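Local coordinates for protein STM4351 (Salmonella enterica, PDB 2Y7I) that binds arginine with high specificity as a periplasmic solute-binding protein of family 3, and carries zinc ions in the crystal, at residues D34-V39 against A45-T50; K41-E46 against D200-E205. All blocks are in the same frame, centred on the assembly; numbering follows the deposited sequence.

Contact 1 of 2, residues D34-V39 against A45-T50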
# COMPACT_ATOMS: atom_id res chain seq x y z
N ASP A 34 3.65 10.41 8.69
CA ASP A 34 2.37 9.67 8.71
C ASP A 34 2.59 8.17 8.64
O ASP A 34 1.96 7.40 9.38
CB ASP A 34 1.44 10.15 7.59
CG ASP A 34 0.80 11.49 7.90
OD1 ASP A 34 1.11 12.06 8.97
OD2 ASP A 34 -0.01 11.98 7.10
N VAL A 35 3.49 7.76 7.74
CA VAL A 35 3.91 6.37 7.64
C VAL A 35 4.50 5.86 8.97
O VAL A 35 4.06 4.83 9.48
CB VAL A 35 4.90 6.13 6.46
CG1 VAL A 35 5.47 4.71 6.50
CG2 VAL A 35 4.21 6.36 5.11
N ALA A 36 5.48 6.58 9.52
CA ALA A 36 6.12 6.14 10.77
C ALA A 36 5.12 6.03 11.94
O ALA A 36 5.17 5.08 12.72
CB ALA A 36 7.30 7.05 11.13
N ASN A 37 4.22 7.01 12.04
CA ASN A 37 3.20 6.99 13.08
C ASN A 37 2.27 5.78 12.94
O ASN A 37 1.93 5.13 13.92
CB ASN A 37 2.39 8.29 13.10
CG ASN A 37 3.08 9.41 13.90
OD1 ASN A 37 3.57 9.18 15.00
ND2 ASN A 37 3.08 10.61 13.35
N ALA A 38 1.89 5.47 11.70
CA ALA A 38 1.03 4.32 11.42
C ALA A 38 1.74 3.01 11.79
O ALA A 38 1.13 2.11 12.38
CB ALA A 38 0.58 4.33 9.95
N VAL A 39 3.02 2.92 11.44
CA VAL A 39 3.86 1.78 11.83
C VAL A 39 3.93 1.63 13.36
O VAL A 39 3.70 0.54 13.89
CB VAL A 39 5.27 1.88 11.20
CG1 VAL A 39 6.24 0.83 11.80
CG2 VAL A 39 5.17 1.74 9.69
N ALA A 45 3.32 1.19 19.88
CA ALA A 45 4.42 2.03 20.33
C ALA A 45 4.12 3.49 20.09
O ALA A 45 3.34 3.85 19.20
CB ALA A 45 5.71 1.65 19.61
N GLU A 46 4.75 4.34 20.91
CA GLU A 46 4.76 5.77 20.67
C GLU A 46 5.93 6.08 19.74
O GLU A 46 6.86 5.28 19.62
CB GLU A 46 4.92 6.53 21.99
CG GLU A 46 3.72 6.42 22.95
CD GLU A 46 2.64 7.46 22.66
OE1 GLU A 46 2.95 8.67 22.60
OE2 GLU A 46 1.46 7.06 22.48
N CYS A 47 5.87 7.24 19.10
CA CYS A 47 6.87 7.65 18.12
C CYS A 47 7.60 8.91 18.58
O CYS A 47 6.98 9.86 19.08
CB CYS A 47 6.21 7.91 16.77
SG CYS A 47 7.36 7.92 15.43
N SER A 48 8.92 8.92 18.43
CA SER A 48 9.71 10.11 18.70
C SER A 48 10.63 10.42 17.52
O SER A 48 11.25 9.51 16.98
CB SER A 48 10.52 9.93 19.98
OG SER A 48 11.11 11.16 20.36
N PHE A 49 10.71 11.69 17.13
CA PHE A 49 11.56 12.10 16.01
C PHE A 49 12.70 13.02 16.42
O PHE A 49 12.51 13.93 17.24
CB PHE A 49 10.74 12.78 14.91
CG PHE A 49 9.77 11.87 14.23
CD1 PHE A 49 10.18 11.05 13.20
CD2 PHE A 49 8.44 11.84 14.63
CE1 PHE A 49 9.28 10.19 12.57
CE2 PHE A 49 7.53 10.99 14.00
CZ PHE A 49 7.96 10.17 12.97
N THR A 50 13.87 12.78 15.84
CA THR A 50 15.01 13.68 15.98
C THR A 50 15.36 14.19 14.58
O THR A 50 15.51 13.39 13.65
CB THR A 50 16.22 12.95 16.62
OG1 THR A 50 15.82 12.43 17.89
CG2 THR A 50 17.41 13.90 16.82

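Contact 2 of 2, residues K41-E46 against D200-E205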
# COMPACT_ATOMS: atom_id res chain seq x y z
N LYS A 41 1.78 2.78 15.58
CA LYS A 41 0.46 2.37 16.07
C LYS A 41 0.26 0.86 15.95
O LYS A 41 -0.19 0.22 16.90
CB LYS A 41 -0.67 3.14 15.37
CG LYS A 41 -2.05 2.88 16.00
CD LYS A 41 -3.10 3.85 15.49
CE LYS A 41 -4.41 3.66 16.25
NZ LYS A 41 -5.46 4.61 15.80
N GLU A 42 0.64 0.28 14.81
CA GLU A 42 0.56 -1.18 14.62
C GLU A 42 1.47 -1.94 15.57
O GLU A 42 1.20 -3.08 15.93
CB GLU A 42 0.88 -1.58 13.17
CG GLU A 42 -0.19 -1.24 12.14
CD GLU A 42 -1.51 -1.99 12.35
OE1 GLU A 42 -1.55 -2.99 13.10
OE2 GLU A 42 -2.51 -1.56 11.74
N MET A 43 2.55 -1.29 16.00
CA MET A 43 3.51 -1.90 16.92
C MET A 43 3.16 -1.62 18.39
O MET A 43 3.90 -2.02 19.29
CB MET A 43 4.92 -1.40 16.61
CG MET A 43 5.47 -1.91 15.27
SD MET A 43 7.10 -1.27 14.88
CE MET A 43 8.05 -1.80 16.30
N GLN A 44 2.03 -0.93 18.60
CA GLN A 44 1.59 -0.48 19.93
C GLN A 44 2.68 0.31 20.65
O GLN A 44 2.93 0.13 21.84
CB GLN A 44 1.06 -1.66 20.77
CG GLN A 44 -0.24 -2.20 20.23
CD GLN A 44 -0.68 -3.49 20.91
OE1 GLN A 44 0.04 -4.49 20.90
NE2 GLN A 44 -1.87 -3.46 21.50
N ALA A 45 3.32 1.19 19.88
CA ALA A 45 4.42 2.03 20.33
C ALA A 45 4.12 3.49 20.09
O ALA A 45 3.34 3.85 19.20
CB ALA A 45 5.71 1.65 19.61
N GLU A 46 4.75 4.34 20.91
CA GLU A 46 4.76 5.77 20.67
C GLU A 46 5.93 6.08 19.74
O GLU A 46 6.86 5.28 19.62
CB GLU A 46 4.92 6.53 21.99
CG GLU A 46 3.72 6.42 22.95
CD GLU A 46 2.64 7.46 22.66
OE1 GLU A 46 2.95 8.67 22.60
OE2 GLU A 46 1.46 7.06 22.48
N ASP A 200 17.44 -7.52 13.93
CA ASP A 200 16.42 -8.22 13.14
C ASP A 200 15.03 -8.28 13.78
O ASP A 200 14.03 -8.27 13.06
CB ASP A 200 16.86 -9.64 12.76
CG ASP A 200 15.92 -10.28 11.76
OD1 ASP A 200 15.90 -9.83 10.59
OD2 ASP A 200 15.19 -11.22 12.14
N ALA A 201 14.97 -8.38 15.11
CA ALA A 201 13.67 -8.46 15.79
C ALA A 201 12.88 -7.17 15.57
O ALA A 201 11.69 -7.20 15.26
CB ALA A 201 13.85 -8.73 17.28
N LEU A 202 13.55 -6.04 15.72
CA LEU A 202 12.91 -4.78 15.44
C LEU A 202 12.55 -4.68 13.95
O LEU A 202 11.44 -4.28 13.61
CB LEU A 202 13.82 -3.62 15.87
CG LEU A 202 13.36 -2.17 15.75
CD1 LEU A 202 13.76 -1.63 14.41
CD2 LEU A 202 11.86 -2.00 15.97
N LEU A 203 13.49 -5.03 13.07
CA LEU A 203 13.23 -4.94 11.63
C LEU A 203 11.99 -5.74 11.22
O LEU A 203 11.15 -5.25 10.47
CB LEU A 203 14.45 -5.41 10.83
CG LEU A 203 14.33 -5.42 9.31
CD1 LEU A 203 14.22 -4.01 8.77
CD2 LEU A 203 15.54 -6.13 8.74
N GLN A 204 11.88 -6.97 11.73
CA GLN A 204 10.73 -7.82 11.38
C GLN A 204 9.40 -7.32 11.96
O GLN A 204 8.34 -7.53 11.37
CB GLN A 204 10.99 -9.30 11.71
CG GLN A 204 12.15 -9.96 10.92
CD GLN A 204 12.37 -9.39 9.50
OE1 GLN A 204 11.43 -9.14 8.74
NE2 GLN A 204 13.64 -9.19 9.15
N GLU A 205 9.47 -6.66 13.12
CA GLU A 205 8.29 -6.02 13.69
C GLU A 205 7.83 -4.90 12.76
O GLU A 205 6.64 -4.76 12.50
CB GLU A 205 8.62 -5.40 15.03
CG GLU A 205 8.50 -6.32 16.20
CD GLU A 205 8.49 -5.53 17.50
OE1 GLU A 205 9.58 -5.13 17.95
OE2 GLU A 205 7.39 -5.27 18.02

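Contact 1 of 2, residues D34-V39 against A45-T50
Cys-47 and Asn-37 meet through two different first torsions. CB of Cys-47 already points toward the helix. Its sulfur lies opposite the backbone N, at chi1 -162°, which places SG beside the carbonyl carbon and near the Asn-37 amide. In Asn-37, CG sits beside the backbone N and opposite the carbonyl carbon, at chi1 -84°. This brings the amide near the strand although its CB does not point straight at the strand.

The Asn-37 oxygen does the touching. OD1 of Asn-37 lies 3.4 Å from CB of Cys-47, and SG of Cys-47 is 4.0 Å from the same OD1. The second junction is apolar. CB of Ala-36 approaches CZ of Phe-49 at 3.7 Å. It comes at the ring edge, close to the ring plane, and CE1 of Phe-49 is 4.0 Å from the same methyl. OD1 of Asn-37 is also near this edge, at 4.5 Å from CE2 of Phe-49. Segment 34-39 therefore meets the rim of the ring. SG of Cys-47 is a looser neighbour of CB of Ala-36, at 4.4 Å.

Helix 31-42 and strand 46-51 are consecutive in the chain, and the short segments run roughly antiparallel, with 146° between their directions. The strand edges the parallel sheet and is bonded through its backbone to strand 7-12. Phe-10 of that strand also touches Ala-36 and Cys-47. This is the helix-to-strand half of a beta-alpha-beta crossover unit, with the helix laid on the sheet.

The chemistry is mainly van der Waals. A small methyl fits against an aromatic rim, and the polar amide lies at the exposed border. Dispersion dominates, and the Asn-37 carbonyl oxygen near that rim makes at most a weak polar contact.

Contact 2 of 2, residues K41-E46 against D200-E205
Met-43 carries the first segment's side of this contact, facing Leu-202 and Glu-205 at the start of helix 200-214. Before it, Lys-41 and Glu-42 are the last two residues of helix 31-42. The side chain of Glu-42 leads away from segment 200-205 and rests against Ala-209, Lys-212 and Val-213 further along helix 200-214.

Met-43 follows, with its CB directed at the other segment. Its chain is extended at chi2 and bends at chi3, 57°, and the terminal methyl does the touching. CE of Met-43 lies 3.8 Å from CD2 of Leu-202. The same CE is 3.9 Å from CB of Glu-205, and 3.9 Å from CD of Glu-205. The methionine chain crosses both side chains at about a right angle. The Glu-205 carboxylate is salt-bridged to Arg-6, which also touches Met-43.

Gln-44 has positive phi, 53°, and ends the helix in a Schellman motif. Its N is bonded to O of Lys-41 at 3.0 Å. The chain then leads through Ala-45 and Glu-46 toward the next strand.

In the second segment, NE2 of Gln-204 donates a hydrogen bond to OD1 of Asp-200, 2.8 Å away, from above the carboxylate plane.

The side chain of Leu-202 is about 5 Å from that of Asp-67, a zinc ligand. Leu-8 of strand 7-12 touches both Met-43 and Leu-202. Ala-209 adds a further contact to Met-43, and Val-195 of strand 194-195 packs on Leu-202. The contact therefore joins the C-terminal end of helix 31-42 to helix 200-214 beside the parallel sheet.

Overall arrangement
Contacts 1 and 2 have centres 10 Å apart and lie on the same side of the chain's centre. Both use helix 31-42: contact 1 its middle, contact 2 its C-terminal end. Their segments share Ala-45 and Glu-46, on the way into strand 46-51. Contact 1 is local in sequence, with five residues between its segments. Contact 2 spans 153 residues. Together they tie one helix to its following strand in the parallel sheet and to helix 200-214, late in the chain. Both therefore belong to the body of the lobe built on that sheet. The side chain of Phe-49 is about 11 Å from bound arginine, so it does not touch the ligand.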